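Local structure of microbial serine proteinases; subtilisin (Bacillus subtilis, 2GKO) at residues T35-N38 / D43-N46; D114-I119 / T149-Y154; A187-E192 / D204-G209; G257-I262 / V272-E277. The protein hydrolyses peptide bonds in proteins as a psychrophilic, calcium-loaded serine endopeptidase of the subtilase family. All coordinates share one frame; numbering follows the deposited sequence.

Interaction 1 (T35-N38 / D43-N46)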
loop_
_atom_site.group_PDB
_atom_site.type_symbol
_atom_site.label_atom_id
_atom_site.label_comp_id
_atom_site.label_asym_id
_atom_site.label_seq_id
_atom_site.Cartn_x
_atom_site.Cartn_y
_atom_site.Cartn_z
ATOM N N THR A 35 -7.649 8.337 -5.392
ATOM C CA THR A 35 -8.508 9.484 -5.652
ATOM C C THR A 35 -7.739 10.738 -6.025
ATOM O O THR A 35 -8.353 11.787 -6.165
ATOM C CB THR A 35 -9.376 9.798 -4.428
ATOM O OG1 THR A 35 -8.557 10.119 -3.289
ATOM C CG2 THR A 35 -10.198 8.586 -4.022
ATOM N N GLY A 36 -6.419 10.615 -6.173
ATOM C CA GLY A 36 -5.521 11.734 -6.424
ATOM C C GLY A 36 -4.734 12.002 -5.173
ATOM O O GLY A 36 -4.857 11.271 -4.199
ATOM N N VAL A 37 -3.916 13.045 -5.204
ATOM C CA VAL A 37 -3.140 13.480 -4.041
ATOM C C VAL A 37 -3.059 14.988 -4.058
ATOM O O VAL A 37 -2.903 15.601 -5.117
ATOM C CB VAL A 37 -1.718 12.894 -4.064
ATOM C CG1 VAL A 37 -0.932 13.352 -2.830
ATOM C CG2 VAL A 37 -1.778 11.363 -4.107
ATOM N N ASN A 38 -3.174 15.608 -2.887
ATOM C CA ASN A 38 -2.886 17.013 -2.764
ATOM C C ASN A 38 -1.367 17.192 -2.800
ATOM O O ASN A 38 -0.684 17.012 -1.809
ATOM C CB ASN A 38 -3.508 17.610 -1.486
ATOM C CG ASN A 38 -3.185 19.089 -1.325
ATOM O OD1 ASN A 38 -2.477 19.676 -2.140
ATOM N ND2 ASN A 38 -3.707 19.695 -0.259
ATOM N N ASP A 43 3.662 18.054 3.773
ATOM C CA ASP A 43 4.382 16.829 4.089
ATOM C C ASP A 43 4.514 15.887 2.899
ATOM O O ASP A 43 5.097 14.829 3.044
ATOM C CB ASP A 43 3.688 16.068 5.210
ATOM C CG ASP A 43 3.508 16.886 6.461
ATOM O OD1 ASP A 43 4.234 17.892 6.651
ATOM O OD2 ASP A 43 2.652 16.583 7.296
ATOM N N LEU A 44 4.021 16.303 1.735
ATOM C CA LEU A 44 4.123 15.484 0.498
ATOM C C LEU A 44 4.781 16.179 -0.671
ATOM O O LEU A 44 5.367 15.525 -1.510
ATOM C CB LEU A 44 2.735 15.018 0.040
ATOM C CG LEU A 44 1.946 14.156 1.014
ATOM C CD1 LEU A 44 0.535 13.911 0.494
ATOM C CD2 LEU A 44 2.659 12.843 1.214
ATOM N N SER A 45 4.706 17.508 -0.706
ATOM C CA SER A 45 5.038 18.287 -1.896
ATOM C C SER A 45 6.438 18.017 -2.428
ATOM O O SER A 45 6.665 17.932 -3.633
ATOM C CB SER A 45 4.898 19.775 -1.571
ATOM O OG SER A 45 5.237 20.551 -2.713
ATOM N N ASN A 46 7.385 17.886 -1.521
ATOM C CA ASN A 46 8.763 17.706 -1.914
ATOM C C ASN A 46 9.056 16.341 -2.528
ATOM O O ASN A 46 10.111 16.152 -3.136
ATOM C CB ASN A 46 9.670 17.926 -0.717
ATOM C CG ASN A 46 10.581 19.129 -0.899
ATOM O OD1 ASN A 46 10.136 20.244 -1.216
ATOM N ND2 ASN A 46 11.859 18.910 -0.670
#

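Interaction 2 (D114-I119 / T149-Y154). With CA (calcium ion), chain E.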
loop_
_atom_site.group_PDB
_atom_site.type_symbol
_atom_site.label_atom_id
_atom_site.label_comp_id
_atom_site.label_asym_id
_atom_site.label_seq_id
_atom_site.Cartn_x
_atom_site.Cartn_y
_atom_site.Cartn_z
ATOM N N ASP A 114 -9.984 2.997 -16.348
ATOM C CA ASP A 114 -9.076 4.034 -15.862
ATOM C C ASP A 114 -7.965 3.461 -15.009
ATOM O O ASP A 114 -6.806 3.844 -15.161
ATOM C CB ASP A 114 -9.825 5.064 -15.013
ATOM C CG ASP A 114 -10.817 5.876 -15.801
ATOM O OD1 ASP A 114 -10.788 5.843 -17.058
ATOM O OD2 ASP A 114 -11.644 6.612 -15.222
ATOM N N ILE A 115 -8.329 2.563 -14.096
ATOM C CA ILE A 115 -7.376 1.886 -13.228
ATOM C C ILE A 115 -6.396 1.056 -14.062
ATOM O O ILE A 115 -5.181 1.067 -13.847
ATOM C CB ILE A 115 -8.115 0.977 -12.196
ATOM C CG1 ILE A 115 -8.979 1.828 -11.241
ATOM C CG2 ILE A 115 -7.133 0.134 -11.405
ATOM C CD1 ILE A 115 -10.090 1.064 -10.562
ATOM N N ALA A 116 -6.944 0.320 -15.030
ATOM C CA ALA A 116 -6.105 -0.506 -15.895
ATOM C C ALA A 116 -5.128 0.343 -16.721
ATOM O O ALA A 116 -3.975 -0.016 -16.846
ATOM C CB ALA A 116 -6.981 -1.382 -16.795
ATOM N N GLU A 117 -5.586 1.472 -17.244
ATOM C CA GLU A 117 -4.734 2.359 -18.018
ATOM C C GLU A 117 -3.591 2.882 -17.156
ATOM O O GLU A 117 -2.445 2.955 -17.585
ATOM C CB GLU A 117 -5.552 3.507 -18.589
ATOM C CG GLU A 117 -4.774 4.456 -19.485
ATOM C CD GLU A 117 -4.369 3.848 -20.825
ATOM O OE1 GLU A 117 -4.737 2.685 -21.127
ATOM O OE2 GLU A 117 -3.637 4.541 -21.565
ATOM N N ALA A 118 -3.905 3.224 -15.914
ATOM C CA ALA A 118 -2.878 3.720 -14.999
ATOM C C ALA A 118 -1.852 2.673 -14.608
ATOM O O ALA A 118 -0.658 2.975 -14.512
ATOM C CB ALA A 118 -3.544 4.292 -13.746
ATOM N N ILE A 119 -2.296 1.434 -14.395
ATOM C CA ILE A 119 -1.392 0.342 -14.083
ATOM C C ILE A 119 -0.448 0.140 -15.262
ATOM O O ILE A 119 0.748 0.040 -15.094
ATOM C CB ILE A 119 -2.160 -0.968 -13.785
ATOM C CG1 ILE A 119 -3.009 -0.832 -12.509
ATOM C CG2 ILE A 119 -1.181 -2.115 -13.599
ATOM C CD1 ILE A 119 -4.022 -1.919 -12.394
ATOM N N THR A 149 -6.910 -7.027 -13.930
ATOM C CA THR A 149 -6.047 -8.208 -13.847
ATOM C C THR A 149 -4.947 -8.237 -14.913
ATOM O O THR A 149 -3.765 -8.438 -14.611
ATOM C CB THR A 149 -6.900 -9.467 -13.972
ATOM O OG1 THR A 149 -7.704 -9.629 -12.797
ATOM C CG2 THR A 149 -6.033 -10.704 -14.021
ATOM N N ASN A 150 -5.338 -8.018 -16.165
ATOM C CA ASN A 150 -4.382 -8.063 -17.271
ATOM C C ASN A 150 -3.346 -6.951 -17.177
ATOM O O ASN A 150 -2.173 -7.158 -17.501
ATOM C CB ASN A 150 -5.097 -8.016 -18.607
ATOM C CG ASN A 150 -5.879 -9.298 -18.893
ATOM O OD1 ASN A 150 -5.726 -10.294 -18.184
ATOM N ND2 ASN A 150 -6.735 -9.259 -19.917
ATOM N N ALA A 151 -3.788 -5.787 -16.698
ATOM C CA ALA A 151 -2.904 -4.646 -16.484
ATOM C C ALA A 151 -1.898 -4.959 -15.385
ATOM O O ALA A 151 -0.713 -4.694 -15.539
ATOM C CB ALA A 151 -3.714 -3.410 -16.158
ATOM N N VAL A 152 -2.358 -5.571 -14.292
ATOM C CA VAL A 152 -1.473 -5.996 -13.200
ATOM C C VAL A 152 -0.408 -6.957 -13.698
ATOM O O VAL A 152 0.774 -6.800 -13.402
ATOM C CB VAL A 152 -2.266 -6.612 -12.020
ATOM C CG1 VAL A 152 -1.375 -7.365 -11.046
ATOM C CG2 VAL A 152 -3.051 -5.521 -11.288
ATOM N N ASP A 153 -0.837 -7.947 -14.473
ATOM C CA ASP A 153 0.098 -8.921 -15.004
ATOM C C ASP A 153 1.114 -8.273 -15.949
ATOM O O ASP A 153 2.296 -8.608 -15.903
ATOM C CB ASP A 153 -0.668 -10.039 -15.729
ATOM C CG ASP A 153 -1.548 -10.865 -14.784
ATOM O OD1 ASP A 153 -1.214 -10.964 -13.580
ATOM O OD2 ASP A 153 -2.585 -11.459 -15.200
ATOM N N TYR A 154 0.646 -7.360 -16.784
ATOM C CA TYR A 154 1.488 -6.607 -17.711
ATOM C C TYR A 154 2.569 -5.835 -16.962
ATOM O O TYR A 154 3.761 -5.919 -17.272
ATOM C CB TYR A 154 0.601 -5.666 -18.500
ATOM C CG TYR A 154 1.291 -4.705 -19.441
ATOM C CD1 TYR A 154 1.606 -5.073 -20.740
ATOM C CD2 TYR A 154 1.577 -3.396 -19.042
ATOM C CE1 TYR A 154 2.216 -4.185 -21.604
ATOM C CE2 TYR A 154 2.170 -2.487 -19.910
ATOM C CZ TYR A 154 2.496 -2.893 -21.185
ATOM O OH TYR A 154 3.082 -2.014 -22.053
HETATM CA CA CA E . -12.006 6.858 -18.915
HETATM O O HOH W 1 -10.256 8.323 -18.602
HETATM O O HOH W 2 -14.009 8.068 -20.032
HETATM O O HOH W 3 -13.587 5.178 -18.159
#

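Interaction 3 (A187-E192 / D204-G209)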
loop_
_atom_site.group_PDB
_atom_site.type_symbol
_atom_site.label_atom_id
_atom_site.label_comp_id
_atom_site.label_asym_id
_atom_site.label_seq_id
_atom_site.Cartn_x
_atom_site.Cartn_y
_atom_site.Cartn_z
ATOM N N ALA A 187 -1.410 -8.814 -1.411
ATOM C CA ALA A 187 -2.582 -8.438 -0.636
ATOM C C ALA A 187 -2.175 -8.196 0.798
ATOM O O ALA A 187 -1.636 -9.084 1.448
ATOM C CB ALA A 187 -3.646 -9.513 -0.688
ATOM N N VAL A 188 -2.488 -7.009 1.308
ATOM C CA VAL A 188 -2.119 -6.592 2.635
ATOM C C VAL A 188 -3.332 -6.515 3.579
ATOM O O VAL A 188 -4.315 -5.781 3.330
ATOM C CB VAL A 188 -1.424 -5.223 2.591
ATOM C CG1 VAL A 188 -0.915 -4.840 4.012
ATOM C CG2 VAL A 188 -0.285 -5.245 1.607
ATOM N N ALA A 189 -3.273 -7.291 4.658
ATOM C CA ALA A 189 -4.272 -7.258 5.734
ATOM C C ALA A 189 -3.996 -6.126 6.700
ATOM O O ALA A 189 -2.850 -5.660 6.823
ATOM C CB ALA A 189 -4.277 -8.569 6.497
ATOM N N ALA A 190 -5.039 -5.709 7.419
ATOM C CA ALA A 190 -4.954 -4.585 8.353
ATOM C C ALA A 190 -4.831 -5.080 9.759
ATOM O O ALA A 190 -5.664 -5.842 10.236
ATOM C CB ALA A 190 -6.167 -3.691 8.271
ATOM N N LEU A 191 -3.799 -4.581 10.407
ATOM C CA LEU A 191 -3.605 -4.721 11.844
ATOM C C LEU A 191 -4.185 -3.549 12.616
ATOM O O LEU A 191 -4.242 -2.406 12.139
ATOM C CB LEU A 191 -2.104 -4.832 12.126
ATOM C CG LEU A 191 -1.375 -5.984 11.456
ATOM C CD1 LEU A 191 0.129 -5.786 11.642
ATOM C CD2 LEU A 191 -1.801 -7.329 12.004
ATOM N N GLU A 192 -4.617 -3.820 13.840
ATOM C CA GLU A 192 -5.054 -2.796 14.773
ATOM C C GLU A 192 -4.050 -2.694 15.924
ATOM O O GLU A 192 -3.232 -3.601 16.126
ATOM C CB GLU A 192 -6.452 -3.101 15.309
ATOM C CG GLU A 192 -6.527 -4.374 16.137
ATOM C CD GLU A 192 -7.933 -4.875 16.360
ATOM O OE1 GLU A 192 -8.872 -4.381 15.733
ATOM O OE2 GLU A 192 -8.095 -5.797 17.163
ATOM N N ASP A 204 -10.933 -7.195 12.663
ATOM C CA ASP A 204 -12.064 -8.009 12.219
ATOM C C ASP A 204 -12.514 -7.651 10.796
ATOM O O ASP A 204 -12.898 -8.525 10.051
ATOM C CB ASP A 204 -13.276 -7.855 13.145
ATOM C CG ASP A 204 -13.049 -8.388 14.536
ATOM O OD1 ASP A 204 -11.990 -9.005 14.820
ATOM O OD2 ASP A 204 -13.926 -8.226 15.408
ATOM N N PHE A 205 -12.450 -6.373 10.410
ATOM C CA PHE A 205 -12.907 -5.975 9.067
ATOM C C PHE A 205 -12.039 -6.462 7.920
ATOM O O PHE A 205 -12.466 -6.475 6.775
ATOM C CB PHE A 205 -13.110 -4.453 8.959
ATOM C CG PHE A 205 -11.837 -3.650 8.982
ATOM C CD1 PHE A 205 -11.023 -3.601 7.852
ATOM C CD2 PHE A 205 -11.451 -2.952 10.109
ATOM C CE1 PHE A 205 -9.826 -2.881 7.860
ATOM C CE2 PHE A 205 -10.257 -2.206 10.119
ATOM C CZ PHE A 205 -9.448 -2.186 8.993
ATOM N N SER A 206 -10.805 -6.831 8.212
ATOM C CA SER A 206 -9.861 -7.136 7.158
ATOM C C SER A 206 -10.270 -8.422 6.414
ATOM O O SER A 206 -10.591 -9.425 7.043
ATOM C CB SER A 206 -8.468 -7.276 7.797
ATOM O OG SER A 206 -7.448 -7.358 6.834
ATOM N N SER A 207 -10.277 -8.382 5.083
ATOM C CA SER A 207 -10.694 -9.530 4.284
ATOM C C SER A 207 -9.720 -10.684 4.472
ATOM O O SER A 207 -8.493 -10.498 4.457
ATOM C CB SER A 207 -10.773 -9.159 2.813
ATOM O OG SER A 207 -11.895 -8.315 2.559
ATOM N N ARG A 208 -10.287 -11.868 4.629
ATOM C CA ARG A 208 -9.521 -13.112 4.799
ATOM C C ARG A 208 -9.334 -13.857 3.500
ATOM O O ARG A 208 -10.172 -13.837 2.600
ATOM C CB ARG A 208 -10.233 -14.042 5.798
ATOM C CG ARG A 208 -9.823 -13.872 7.219
ATOM C CD ARG A 208 -10.072 -12.479 7.806
ATOM N NE ARG A 208 -9.715 -12.464 9.224
ATOM C CZ ARG A 208 -9.713 -11.405 10.021
ATOM N NH1 ARG A 208 -10.064 -10.213 9.586
ATOM N NH2 ARG A 208 -9.365 -11.543 11.290
ATOM N N GLY A 209 -8.212 -14.567 3.390
ATOM C CA GLY A 209 -7.996 -15.434 2.262
ATOM C C GLY A 209 -8.807 -16.725 2.388
ATOM O O GLY A 209 -9.639 -16.874 3.305
HETATM O O HOH W 4 -11.128 -5.618 15.221
#

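Interaction 4 (G257-I262 / V272-E277)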
loop_
_atom_site.group_PDB
_atom_site.type_symbol
_atom_site.label_atom_id
_atom_site.label_comp_id
_atom_site.label_asym_id
_atom_site.label_seq_id
_atom_site.Cartn_x
_atom_site.Cartn_y
_atom_site.Cartn_z
ATOM N N GLY A 257 5.455 1.465 1.192
ATOM C CA GLY A 257 6.553 2.245 1.746
ATOM C C GLY A 257 7.708 1.372 2.211
ATOM O O GLY A 257 8.887 1.635 1.896
ATOM N N LEU A 258 7.393 0.295 2.925
ATOM C CA LEU A 258 8.432 -0.638 3.340
ATOM C C LEU A 258 9.134 -1.245 2.142
ATOM O O LEU A 258 10.369 -1.348 2.128
ATOM C CB LEU A 258 7.881 -1.733 4.233
ATOM C CG LEU A 258 8.946 -2.680 4.797
ATOM C CD1 LEU A 258 9.990 -1.867 5.606
ATOM C CD2 LEU A 258 8.303 -3.787 5.630
ATOM N N ALA A 259 8.364 -1.642 1.120
ATOM C CA ALA A 259 8.933 -2.197 -0.101
ATOM C C ALA A 259 9.913 -1.220 -0.731
ATOM O O ALA A 259 10.996 -1.614 -1.169
ATOM C CB ALA A 259 7.821 -2.555 -1.097
ATOM N N ALA A 260 9.553 0.058 -0.764
ATOM C CA ALA A 260 10.416 1.093 -1.343
ATOM C C ALA A 260 11.690 1.303 -0.532
ATOM O O ALA A 260 12.770 1.465 -1.096
ATOM C CB ALA A 260 9.662 2.391 -1.477
ATOM N N LYS A 261 11.552 1.284 0.783
ATOM C CA LYS A 261 12.679 1.389 1.704
ATOM C C LYS A 261 13.649 0.221 1.484
ATOM O O LYS A 261 14.889 0.412 1.465
ATOM C CB LYS A 261 12.145 1.390 3.143
ATOM C CG LYS A 261 13.156 1.723 4.212
ATOM C CD LYS A 261 12.485 1.895 5.568
ATOM C CE LYS A 261 13.515 1.938 6.705
ATOM N NZ LYS A 261 14.363 3.149 6.669
ATOM N N ILE A 262 13.103 -0.986 1.323
ATOM C CA ILE A 262 13.908 -2.160 1.038
ATOM C C ILE A 262 14.585 -2.020 -0.327
ATOM O O ILE A 262 15.798 -2.209 -0.463
ATOM C CB ILE A 262 13.026 -3.437 1.085
ATOM C CG1 ILE A 262 12.581 -3.713 2.518
ATOM C CG2 ILE A 262 13.752 -4.654 0.523
ATOM C CD1 ILE A 262 11.457 -4.730 2.615
ATOM N N VAL A 272 10.368 -9.271 -7.983
ATOM C CA VAL A 272 10.230 -10.603 -7.387
ATOM C C VAL A 272 11.151 -10.748 -6.166
ATOM O O VAL A 272 10.742 -11.292 -5.130
ATOM C CB VAL A 272 10.455 -11.717 -8.460
ATOM C CG1 VAL A 272 10.364 -13.094 -7.839
ATOM C CG2 VAL A 272 9.459 -11.575 -9.628
ATOM N N ASP A 273 12.387 -10.246 -6.273
ATOM C CA ASP A 273 13.316 -10.215 -5.144
ATOM C C ASP A 273 12.795 -9.438 -3.941
ATOM O O ASP A 273 12.911 -9.881 -2.809
ATOM C CB ASP A 273 14.643 -9.563 -5.533
ATOM C CG ASP A 273 15.415 -10.336 -6.588
ATOM O OD1 ASP A 273 15.297 -11.593 -6.691
ATOM O OD2 ASP A 273 16.184 -9.728 -7.365
ATOM N N VAL A 274 12.225 -8.260 -4.190
ATOM C CA VAL A 274 11.761 -7.399 -3.119
ATOM C C VAL A 274 10.526 -8.010 -2.474
ATOM O O VAL A 274 10.395 -7.980 -1.263
ATOM C CB VAL A 274 11.475 -5.963 -3.630
ATOM C CG1 VAL A 274 10.835 -5.103 -2.533
ATOM C CG2 VAL A 274 12.764 -5.339 -4.161
ATOM N N ARG A 275 9.658 -8.582 -3.301
ATOM C CA ARG A 275 8.478 -9.295 -2.830
ATOM C C ARG A 275 8.885 -10.456 -1.926
ATOM O O ARG A 275 8.266 -10.698 -0.906
ATOM C CB ARG A 275 7.693 -9.811 -4.023
ATOM C CG ARG A 275 6.392 -10.479 -3.649
ATOM C CD ARG A 275 5.619 -10.945 -4.820
ATOM N NE ARG A 275 4.275 -11.382 -4.430
ATOM C CZ ARG A 275 3.352 -11.811 -5.280
ATOM N NH1 ARG A 275 3.571 -11.836 -6.586
ATOM N NH2 ARG A 275 2.150 -12.142 -4.819
ATOM N N GLY A 276 9.932 -11.169 -2.326
ATOM C CA GLY A 276 10.456 -12.266 -1.540
ATOM C C GLY A 276 11.023 -11.807 -0.216
ATOM O O GLY A 276 10.871 -12.496 0.793
ATOM N N GLU A 277 11.665 -10.639 -0.200
ATOM C CA GLU A 277 12.154 -10.062 1.036
ATOM C C GLU A 277 10.998 -9.670 1.962
ATOM O O GLU A 277 11.072 -9.896 3.150
ATOM C CB GLU A 277 13.091 -8.866 0.772
ATOM C CG GLU A 277 13.678 -8.198 2.016
ATOM C CD GLU A 277 14.595 -9.109 2.822
ATOM O OE1 GLU A 277 15.069 -10.127 2.265
ATOM O OE2 GLU A 277 14.845 -8.764 3.996
#

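Interaction 1 (T35-N38 / D43-N46)
Val37 and Leu44 meet inside the loop that joins strand 29-34 to strand 48-53. The Asp-Thr-Gly motif that carries the catalytic aspartate in subtilases spans the end of strand 29-34 and the start of this loop; Thr35 and Gly36 belong to it. The contact is small and apolar. Val37 CG1 lies 3.7 Å from Leu44 CD1, and the two side chains run across each other at about a right angle. On Val37 one branch does the touching: with CG1 anti to the backbone N (chi1 -179°), it is this branch and not CG2 that meets Leu44. Leu44 touches with CD1, which chi2 of 173° sets anti to CA. The same methyl lies 4.1 Å from Asn38 O, a loose contact with the backbone. No hydrogen bond joins the two segments, and together they bury only 86 Å² against each other. Asn38 N bonds to Thr73 OG1, Asn38 OD1 takes Asn40 N, and Val37 shares a backbone bond with Cys65, which forms a disulfide with Cys51. The pair is buried between several elements of the fold: Val37 packs on Leu98 and Ala100 of strand 97-102, and Leu44 touches Thr236 of strand 233-236 and Leu80 of helix 71-80. Thr73 of that helix touches both Val37 and Leu44.

Interaction 2 (D114-I119 / T149-Y154)
Ala116 and Ala151 bring helices 112-129 and 146-157 together side by side, the short segments running almost parallel at 7° with their axes 8.4 Å apart at the closest. Ala116 CB sits 3.9 Å from Ala151 CB. The methyl of Ala151 also comes to 3.5 Å from Ala116 O. One turn on, Ile119 lies against the same alanine, with Ile119 CB 3.7 Å from Ala151 CB. Its two branches part there. CG2, opposite the backbone N, reaches the Ala151 backbone, 3.3 Å from Ala151 O. The other branch ends at CD1, which touches Val152 CG2 at 3.9 Å. Ile119 also packs on Leu33, Ile135 and Met137, so it lies between the helix pair and the parallel strands of the central sheet. Helix 146-157 is the crossover of a beta-alpha-beta unit between strands 133-137 and 161-165. Away from the contact, Asp114 OD1 binds a calcium ion at 2.4 Å, and three waters also bind the ion. No hydrogen bond joins the two segments; further along, Tyr154 OH bonds to Asp124 and its ring meets Arg120 in a cation-pi contact. Cohesion between these segments is van der Waals contact, and the small alanines permit the close approach.

Interaction 3 (A187-E192 / D204-G209)
Ser206 OG accepts the backbone N-H of Ala190, the shortest direct polar contact between strand 187-192 and the loop 204-209. Ser206 OG lies 3.0 Å from Ala190 N, and the bond is nearly straight at 168°. The hydroxyl stands opposite its own backbone N (chi1 -170°), which turns it to the strand edge. It also rests 3.4 Å from Ala189 CA. Next to it, Phe205 approaches Ala190 with the outer end of its ring: Phe205 CZ is 3.7 Å from Ala190 CB. A water bridges the far end of the contact. It donates to Glu192 OE1 at 2.6 Å and accepts from Asp204 N at 3.0 Å. Within the loop, Arg208 NH1 bonds to Ser206 O at 2.7 Å, with that oxygen close to the guanidinium plane, and NH1 has a second acceptor in Ala203 O. The arginine thus links the carbonyls of Ser206 and Ala203 within the loop. The contact borders the active site. Phe205 touches Asn168, which lines the phenylmethanesulfonic acid pocket, and Ala190 and Ser206 both touch Thr248, another pocket residue. Glu192 and Asp204 carry like charges, but Arg201 NH1 forms salt bridges with both. The shared arginine probably offsets their repulsion, while the serine hydroxyl satisfies a buried backbone N-H of the strand.

Interaction 4 (G257-I262 / V272-E277)
Val274 meets Ala259 and Ile262 where helix 271-283 crosses helix 248-265 in the alpha/beta fold of the subtilases. The longer helix starts at Thr248 and Ser249 of the inhibitor pocket, and Ser249 is probably the catalytic serine, as in other subtilisins. The axes of the short segments approach to 9.9 Å and their directions differ by 116°. Along 272-277, Val274 is the first residue to touch. Its CG1 branch, opposite the backbone N (chi1 174°), reaches the first helix. Val274 CG1 lies 3.7 Å from Ala259 O, 4.2 Å from Ala259 CB and equally far from Ile262 CG2. Leu161 of strand 161-165 packs on both Ala259 and Val274. Arg275 points away and forms a salt bridge with Glu225. Glu277 lies one turn after Val274 and is the last residue of the segment to touch. Its carboxylate takes no part in the contact; Glu277 OE2 is in a salt bridge with Arg281 NE. The aliphatic part of the side chain does the packing. CG is anti to the backbone N and lies against Ile262; the bend at chi2 (64°) turns the carboxylate off from it. Glu277 CG lies 3.8 Å from Ile262 CG2 and 4.2 Å from Ile262 CD1.

How the interactions relate
The four interactions follow one another along the chain without overlap. None touches another. Their centres lie 20 to 26 Å apart, and the closest pair, interactions 3 and 4, still has about 6 Å between nearest atoms. What they share is the large mixed sheet. Interaction 1 lies in a loop that leaves strand 29-34, interaction 2 joins two helices packed on that sheet, interaction 3 uses strand 186-192, and interaction 4 rests on strand 161-165. Interactions 1 and 3 fall on opposite sides of the chain's centre. Together they join loops and helices to the sheet; of the four, interaction 3 borders the inhibitor pocket.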